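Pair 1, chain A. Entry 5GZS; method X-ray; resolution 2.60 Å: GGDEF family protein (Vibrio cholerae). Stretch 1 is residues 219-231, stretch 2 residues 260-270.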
# COMPACT_ATOMS: atom_id res chain seq x y z
N GLY A 219 18.82 -1.17 33.33
CA GLY A 219 19.38 -0.54 34.51
C GLY A 219 18.94 0.89 34.64
O GLY A 219 19.61 1.69 35.27
N LEU A 220 17.82 1.23 34.02
CA LEU A 220 17.31 2.57 34.16
C LEU A 220 16.50 2.62 35.45
O LEU A 220 15.98 1.61 35.91
CB LEU A 220 16.48 2.99 32.93
CG LEU A 220 15.07 2.43 32.76
CD1 LEU A 220 14.07 3.23 33.57
CD2 LEU A 220 14.68 2.40 31.29
N ASN A 221 16.39 3.81 36.03
CA ASN A 221 15.72 4.01 37.29
C ASN A 221 14.20 4.12 37.13
O ASN A 221 13.68 5.21 36.95
CB ASN A 221 16.28 5.27 37.95
CG ASN A 221 15.64 5.58 39.28
OD1 ASN A 221 14.77 4.86 39.76
ND2 ASN A 221 16.08 6.66 39.89
N VAL A 222 13.50 2.99 37.23
CA VAL A 222 12.04 2.99 37.11
C VAL A 222 11.29 3.80 38.20
O VAL A 222 10.06 3.91 38.14
CB VAL A 222 11.46 1.55 37.14
CG1 VAL A 222 12.35 0.56 36.34
CG2 VAL A 222 11.30 1.07 38.58
N GLN A 223 12.01 4.35 39.20
CA GLN A 223 11.36 5.22 40.17
C GLN A 223 11.31 6.64 39.61
O GLN A 223 10.66 7.52 40.18
CB GLN A 223 12.06 5.22 41.52
CG GLN A 223 11.97 3.93 42.30
CD GLN A 223 10.59 3.28 42.23
OE1 GLN A 223 9.58 3.88 42.60
NE2 GLN A 223 10.55 2.05 41.74
N ARG A 224 12.02 6.88 38.52
CA ARG A 224 12.01 8.22 37.96
C ARG A 224 10.72 8.52 37.18
O ARG A 224 10.32 7.75 36.30
CB ARG A 224 13.23 8.42 37.07
CG ARG A 224 13.07 9.55 36.10
CD ARG A 224 14.41 10.03 35.61
NE ARG A 224 14.24 11.26 34.85
CZ ARG A 224 15.24 11.91 34.28
NH1 ARG A 224 16.48 11.44 34.38
NH2 ARG A 224 15.00 13.02 33.60
N VAL A 225 10.07 9.62 37.52
CA VAL A 225 8.85 10.02 36.81
C VAL A 225 9.18 10.73 35.50
O VAL A 225 9.60 11.89 35.49
CB VAL A 225 7.98 10.94 37.68
CG1 VAL A 225 6.73 11.38 36.91
CG2 VAL A 225 7.60 10.23 39.00
N LEU A 226 8.99 10.04 34.38
CA LEU A 226 9.24 10.62 33.07
C LEU A 226 8.29 11.76 32.76
O LEU A 226 7.07 11.58 32.81
CB LEU A 226 9.11 9.55 32.00
CG LEU A 226 10.08 8.37 32.14
CD1 LEU A 226 9.91 7.43 30.96
CD2 LEU A 226 11.52 8.90 32.24
N ARG A 227 8.83 12.93 32.41
CA ARG A 227 7.98 14.05 32.01
C ARG A 227 7.69 14.06 30.50
O ARG A 227 8.60 14.02 29.68
CB ARG A 227 8.60 15.38 32.44
CG ARG A 227 8.88 15.39 33.94
CD ARG A 227 9.46 16.71 34.46
NE ARG A 227 8.44 17.72 34.71
CZ ARG A 227 8.18 18.71 33.87
NH1 ARG A 227 8.88 18.80 32.75
NH2 ARG A 227 7.23 19.60 34.15
N VAL A 228 6.38 14.09 30.15
CA VAL A 228 5.90 13.96 28.78
C VAL A 228 5.18 15.25 28.37
O VAL A 228 4.45 15.84 29.17
CB VAL A 228 4.87 12.81 28.72
CG1 VAL A 228 4.51 12.46 27.29
CG2 VAL A 228 5.42 11.58 29.40
N LYS A 229 5.37 15.71 27.13
CA LYS A 229 4.54 16.79 26.60
C LYS A 229 3.86 16.37 25.32
O LYS A 229 4.44 15.65 24.50
CB LYS A 229 5.33 18.08 26.37
CG LYS A 229 5.65 18.77 27.64
CD LYS A 229 5.77 20.27 27.47
CE LYS A 229 6.17 20.90 28.81
NZ LYS A 229 6.27 22.36 28.77
N LEU A 230 2.62 16.83 25.14
CA LEU A 230 1.92 16.55 23.89
C LEU A 230 1.76 17.81 23.08
O LEU A 230 1.32 18.84 23.59
CB LEU A 230 0.55 15.92 24.15
CG LEU A 230 0.60 14.51 24.74
CD1 LEU A 230 -0.81 14.02 25.02
CD2 LEU A 230 1.35 13.55 23.84
N GLU A 231 2.14 17.73 21.81
CA GLU A 231 2.06 18.86 20.91
C GLU A 231 0.61 19.35 20.81
O GLU A 231 -0.31 18.56 20.58
CB GLU A 231 2.62 18.50 19.53
CG GLU A 231 3.15 19.70 18.70
CD GLU A 231 4.68 19.85 18.73
OE1 GLU A 231 5.40 18.82 18.59
OE2 GLU A 231 5.16 21.00 18.87
N LEU A 260 5.76 -0.95 29.89
CA LEU A 260 7.13 -1.07 30.35
C LEU A 260 7.27 -0.89 31.85
O LEU A 260 8.37 -0.94 32.39
CB LEU A 260 8.02 -0.04 29.64
CG LEU A 260 8.05 -0.04 28.12
CD1 LEU A 260 8.34 1.39 27.65
CD2 LEU A 260 9.12 -0.99 27.61
N LEU A 261 6.13 -0.68 32.51
CA LEU A 261 6.07 -0.44 33.94
C LEU A 261 6.92 0.73 34.35
O LEU A 261 7.48 0.75 35.46
CB LEU A 261 6.47 -1.67 34.74
CG LEU A 261 5.49 -2.84 34.73
CD1 LEU A 261 5.87 -3.74 35.88
CD2 LEU A 261 4.05 -2.36 34.87
N LEU A 262 7.01 1.72 33.47
CA LEU A 262 7.54 3.02 33.83
C LEU A 262 6.40 3.97 34.17
O LEU A 262 5.30 3.85 33.64
CB LEU A 262 8.36 3.62 32.70
CG LEU A 262 9.35 2.73 31.97
CD1 LEU A 262 9.68 3.43 30.71
CD2 LEU A 262 10.60 2.51 32.82
N LYS A 263 6.68 4.94 35.01
CA LYS A 263 5.67 5.93 35.37
C LYS A 263 5.87 7.18 34.53
O LYS A 263 6.94 7.78 34.54
CB LYS A 263 5.74 6.24 36.87
CG LYS A 263 7.12 6.10 37.48
CD LYS A 263 7.10 6.06 39.02
CE LYS A 263 6.35 4.84 39.51
NZ LYS A 263 6.58 4.61 40.97
N CYS A 264 4.84 7.58 33.81
CA CYS A 264 4.91 8.78 32.99
C CYS A 264 3.86 9.75 33.41
O CYS A 264 2.73 9.39 33.70
CB CYS A 264 4.70 8.49 31.50
SG CYS A 264 5.69 7.23 30.83
N GLU A 265 4.21 11.01 33.36
CA GLU A 265 3.33 12.05 33.76
C GLU A 265 3.24 13.04 32.63
O GLU A 265 4.23 13.55 32.20
CB GLU A 265 3.95 12.71 34.97
CG GLU A 265 3.24 13.90 35.53
CD GLU A 265 3.75 14.28 36.89
OE1 GLU A 265 3.41 13.63 37.87
OE2 GLU A 265 4.50 15.22 36.98
N LEU A 266 2.04 13.32 32.16
CA LEU A 266 1.81 14.32 31.14
C LEU A 266 1.89 15.71 31.76
O LEU A 266 1.19 15.98 32.73
CB LEU A 266 0.45 14.13 30.49
CG LEU A 266 0.20 15.27 29.51
CD1 LEU A 266 0.95 14.94 28.25
CD2 LEU A 266 -1.27 15.50 29.25
N VAL A 267 2.65 16.60 31.19
CA VAL A 267 2.71 17.97 31.71
C VAL A 267 2.42 19.05 30.64
O VAL A 267 2.78 18.90 29.48
CB VAL A 267 4.06 18.24 32.36
CG1 VAL A 267 4.24 17.35 33.57
CG2 VAL A 267 5.18 17.99 31.37
N SER A 268 1.77 20.14 31.05
CA SER A 268 1.40 21.24 30.16
C SER A 268 1.56 22.58 30.85
O SER A 268 1.54 22.62 32.07
CB SER A 268 -0.05 21.11 29.71
OG SER A 268 -0.36 19.76 29.48
N ASN A 269 1.62 23.67 30.09
CA ASN A 269 1.24 25.03 30.56
C ASN A 269 0.19 25.84 29.81
O ASN A 269 -0.99 25.67 30.06
CB ASN A 269 2.44 25.96 30.77
CG ASN A 269 3.68 25.25 31.21
OD1 ASN A 269 3.64 24.35 32.03
ND2 ASN A 269 4.79 25.66 30.68
N GLY A 270 0.61 26.69 28.88
CA GLY A 270 -0.17 27.27 27.80
C GLY A 270 0.48 27.43 26.43
O GLY A 270 -0.06 27.04 25.41
O HOH W 1 6.93 16.14 36.33
O HOH W 2 1.69 18.71 27.24

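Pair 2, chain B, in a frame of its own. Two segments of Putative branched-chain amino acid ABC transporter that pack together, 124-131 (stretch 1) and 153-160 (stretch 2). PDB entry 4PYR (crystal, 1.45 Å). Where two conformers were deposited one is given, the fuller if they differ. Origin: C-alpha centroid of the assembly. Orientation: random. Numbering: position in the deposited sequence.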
# COMPACT_ATOMS: atom_id res chain seq x y z
N ALA B 124 -3.67 -16.62 21.01
CA ALA B 124 -2.31 -16.59 21.51
C ALA B 124 -1.31 -16.72 20.35
O ALA B 124 -0.57 -17.68 20.27
CB ALA B 124 -2.10 -17.67 22.56
N PRO B 125 -1.32 -15.75 19.44
CA PRO B 125 -0.38 -15.86 18.34
C PRO B 125 1.03 -15.49 18.78
O PRO B 125 1.24 -14.77 19.76
CB PRO B 125 -0.88 -14.81 17.36
CG PRO B 125 -1.51 -13.78 18.25
CD PRO B 125 -2.19 -14.57 19.30
N LEU B 126 2.00 -16.00 18.04
CA LEU B 126 3.37 -15.58 18.16
C LEU B 126 3.75 -14.71 16.99
O LEU B 126 3.63 -15.13 15.84
CB LEU B 126 4.28 -16.80 18.17
CG LEU B 126 5.79 -16.50 18.22
CD1 LEU B 126 6.18 -15.84 19.55
CD2 LEU B 126 6.66 -17.72 17.95
N LEU B 127 4.17 -13.48 17.26
CA LEU B 127 4.67 -12.56 16.24
C LEU B 127 6.16 -12.76 16.08
O LEU B 127 6.92 -12.63 17.08
CB LEU B 127 4.36 -11.10 16.64
CG LEU B 127 4.96 -9.98 15.80
CD1 LEU B 127 4.39 -9.96 14.39
CD2 LEU B 127 4.67 -8.64 16.47
N VAL B 128 6.59 -13.13 14.88
CA VAL B 128 8.00 -13.35 14.64
C VAL B 128 8.50 -12.24 13.78
O VAL B 128 7.90 -11.96 12.75
CB VAL B 128 8.19 -14.71 13.93
CG1 VAL B 128 9.65 -14.89 13.52
CG2 VAL B 128 7.67 -15.81 14.83
N VAL B 129 9.57 -11.57 14.22
CA VAL B 129 10.05 -10.35 13.56
C VAL B 129 11.52 -10.43 13.13
O VAL B 129 12.40 -10.71 13.95
CB VAL B 129 9.88 -9.15 14.51
CG1 VAL B 129 10.21 -7.89 13.76
CG2 VAL B 129 8.48 -9.12 15.10
N GLY B 130 11.75 -10.16 11.84
CA GLY B 130 13.09 -10.13 11.25
C GLY B 130 13.86 -8.89 11.70
O GLY B 130 13.35 -8.03 12.46
N GLY B 131 15.06 -8.75 11.18
CA GLY B 131 15.97 -7.69 11.55
C GLY B 131 16.10 -6.56 10.56
O GLY B 131 16.81 -5.58 10.82
N PRO B 153 -0.35 -7.39 25.52
CA PRO B 153 0.64 -7.49 24.42
C PRO B 153 0.60 -8.84 23.71
O PRO B 153 0.21 -9.88 24.30
CB PRO B 153 1.98 -7.28 25.15
CG PRO B 153 1.70 -7.58 26.55
CD PRO B 153 0.28 -7.27 26.84
N VAL B 154 0.96 -8.83 22.45
CA VAL B 154 1.21 -10.09 21.73
C VAL B 154 2.59 -10.62 22.11
O VAL B 154 3.49 -9.84 22.32
CB VAL B 154 1.10 -9.87 20.21
CG1 VAL B 154 2.28 -9.10 19.63
CG2 VAL B 154 0.95 -11.19 19.47
N ARG B 155 2.71 -11.94 22.20
CA ARG B 155 4.02 -12.59 22.33
C ARG B 155 4.83 -12.34 21.07
O ARG B 155 4.37 -12.63 19.97
CB ARG B 155 3.85 -14.09 22.53
CG ARG B 155 5.15 -14.82 22.82
CD ARG B 155 4.93 -15.91 23.86
NE ARG B 155 4.53 -15.31 25.11
CZ ARG B 155 5.34 -15.18 26.16
NH1 ARG B 155 6.57 -15.61 26.11
NH2 ARG B 155 4.90 -14.62 27.25
N GLN B 156 6.03 -11.81 21.23
CA GLN B 156 6.85 -11.36 20.13
C GLN B 156 8.28 -11.89 20.27
O GLN B 156 8.88 -11.76 21.33
CB GLN B 156 6.86 -9.85 20.12
CG GLN B 156 7.70 -9.27 19.04
CD GLN B 156 7.70 -7.78 19.01
OE1 GLN B 156 6.75 -7.11 19.47
NE2 GLN B 156 8.74 -7.24 18.43
N MSE B 157 8.80 -12.46 19.18
CA MSE B 157 10.14 -13.02 19.19
C MSE B 157 10.91 -12.49 18.02
O MSE B 157 10.48 -12.71 16.87
CB MSE B 157 10.04 -14.54 19.09
CG MSE B 157 9.25 -15.12 20.26
SE MSE B 157 9.71 -17.02 20.47
CE MSE B 157 11.67 -16.83 20.58
N ALA B 158 12.16 -12.12 18.27
CA ALA B 158 13.12 -11.80 17.21
C ALA B 158 13.54 -13.10 16.51
O ALA B 158 13.90 -14.05 17.17
CB ALA B 158 14.36 -11.15 17.82
N PHE B 159 13.40 -13.13 15.19
CA PHE B 159 13.89 -14.29 14.42
C PHE B 159 15.39 -14.44 14.54
O PHE B 159 16.11 -13.47 14.41
CB PHE B 159 13.50 -14.13 12.96
CG PHE B 159 13.86 -15.35 12.13
CD1 PHE B 159 13.11 -16.49 12.26
CD2 PHE B 159 14.90 -15.33 11.24
CE1 PHE B 159 13.40 -17.63 11.52
CE2 PHE B 159 15.21 -16.47 10.51
CZ PHE B 159 14.45 -17.61 10.65
N ASP B 160 15.85 -15.70 14.76
CA ASP B 160 17.24 -16.05 14.91
C ASP B 160 17.50 -17.20 13.94
O ASP B 160 17.11 -18.31 14.20
CB ASP B 160 17.52 -16.48 16.36
CG ASP B 160 18.99 -16.58 16.66
OD1 ASP B 160 19.76 -16.94 15.75
OD2 ASP B 160 19.36 -16.30 17.81
O HOH W 3 0.37 -13.81 22.04
O HOH W 4 15.33 -11.02 13.71

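Two neighbouring parallel strands fix the path of the backbone but leave the choice of side chains largely free, and pairs 1 and 2 illustrate the point. Fourteen central residues superpose with an RMSD of 0.6 Å, and the strand directions diverge by 36° in pair 1 and 28° in pair 2. In both, one strand alternately donates to and accepts from its neighbour. In pair 1, L226(A) N donates to K263(A) O (3.1 Å) and L226(A) O accepts from E265(A) N (3.0 Å); two residues on, V228(A) N donates to E265(A) O (3.0 Å) and V228(A) O accepts from V267(A) N (2.8 Å). Pair 2 repeats the ladder at the matching positions: L127(B) N to R155(B) O (2.8 Å), M157(B) N to L127(B) O (2.8 Å), V129(B) N to M157(B) O (3.0 Å) and F159(B) N to V129(B) O (2.9 Å).

Because side chains alternate between the faces of a sheet, the register also dictates which positions meet. On one face, L226(A) and V228(A) match L127(B) and V129(B), so the same residue types recur; their partners do not. V228(A) CG2 packs on C264(A) CB at 3.8 Å, whereas the equivalent V129(B) CG2 lies 3.8 Å from Q156(B) NE2, the end of an extended glutamine. Two residues before the bridge partner of each leucine, L262(A) and V154(B) fill the same place: L226(A) CD1 meets L262(A) CD1 at 4.0 Å, and L127(B) CD2 meets V154(B) CG1 at 4.0 Å. At the far end, L266(A) CD1 reaches L230(A) CG at 3.6 Å; the matching positions are A158(B) and G131(B), and this apolar contact is absent.

The other face departs further in chemistry. R227(A) and E265(A) bridge there, and a water joins their side chains, accepting weakly from R227(A) NE (2.7 Å) and donating to E265(A) OE2 (2.7 Å). V267(A) CG1 covers one face of the guanidinium, 3.8 Å from R227(A) NH2. Pair 2 places V128(B), M157(B), a selenomethionine, and F159(B) at these three positions, making the solution apolar: V128(B) CG1 approaches F159(B) CB at 4.0 Å. Next to them, V225(A) CG1 rests against E265(A) CB at 3.6 Å, while the longer L126(B) pushes CD1 to 3.2 Å from M157(B) CG, a tight contact.

Pair 1 buries 873 Å² and pair 2 543 Å², but the pair 1 stretches are longer, so the totals do not compare side chains alone. A common backbone thus accommodates a water-linked charged pair or apolar side chains at equivalent sites.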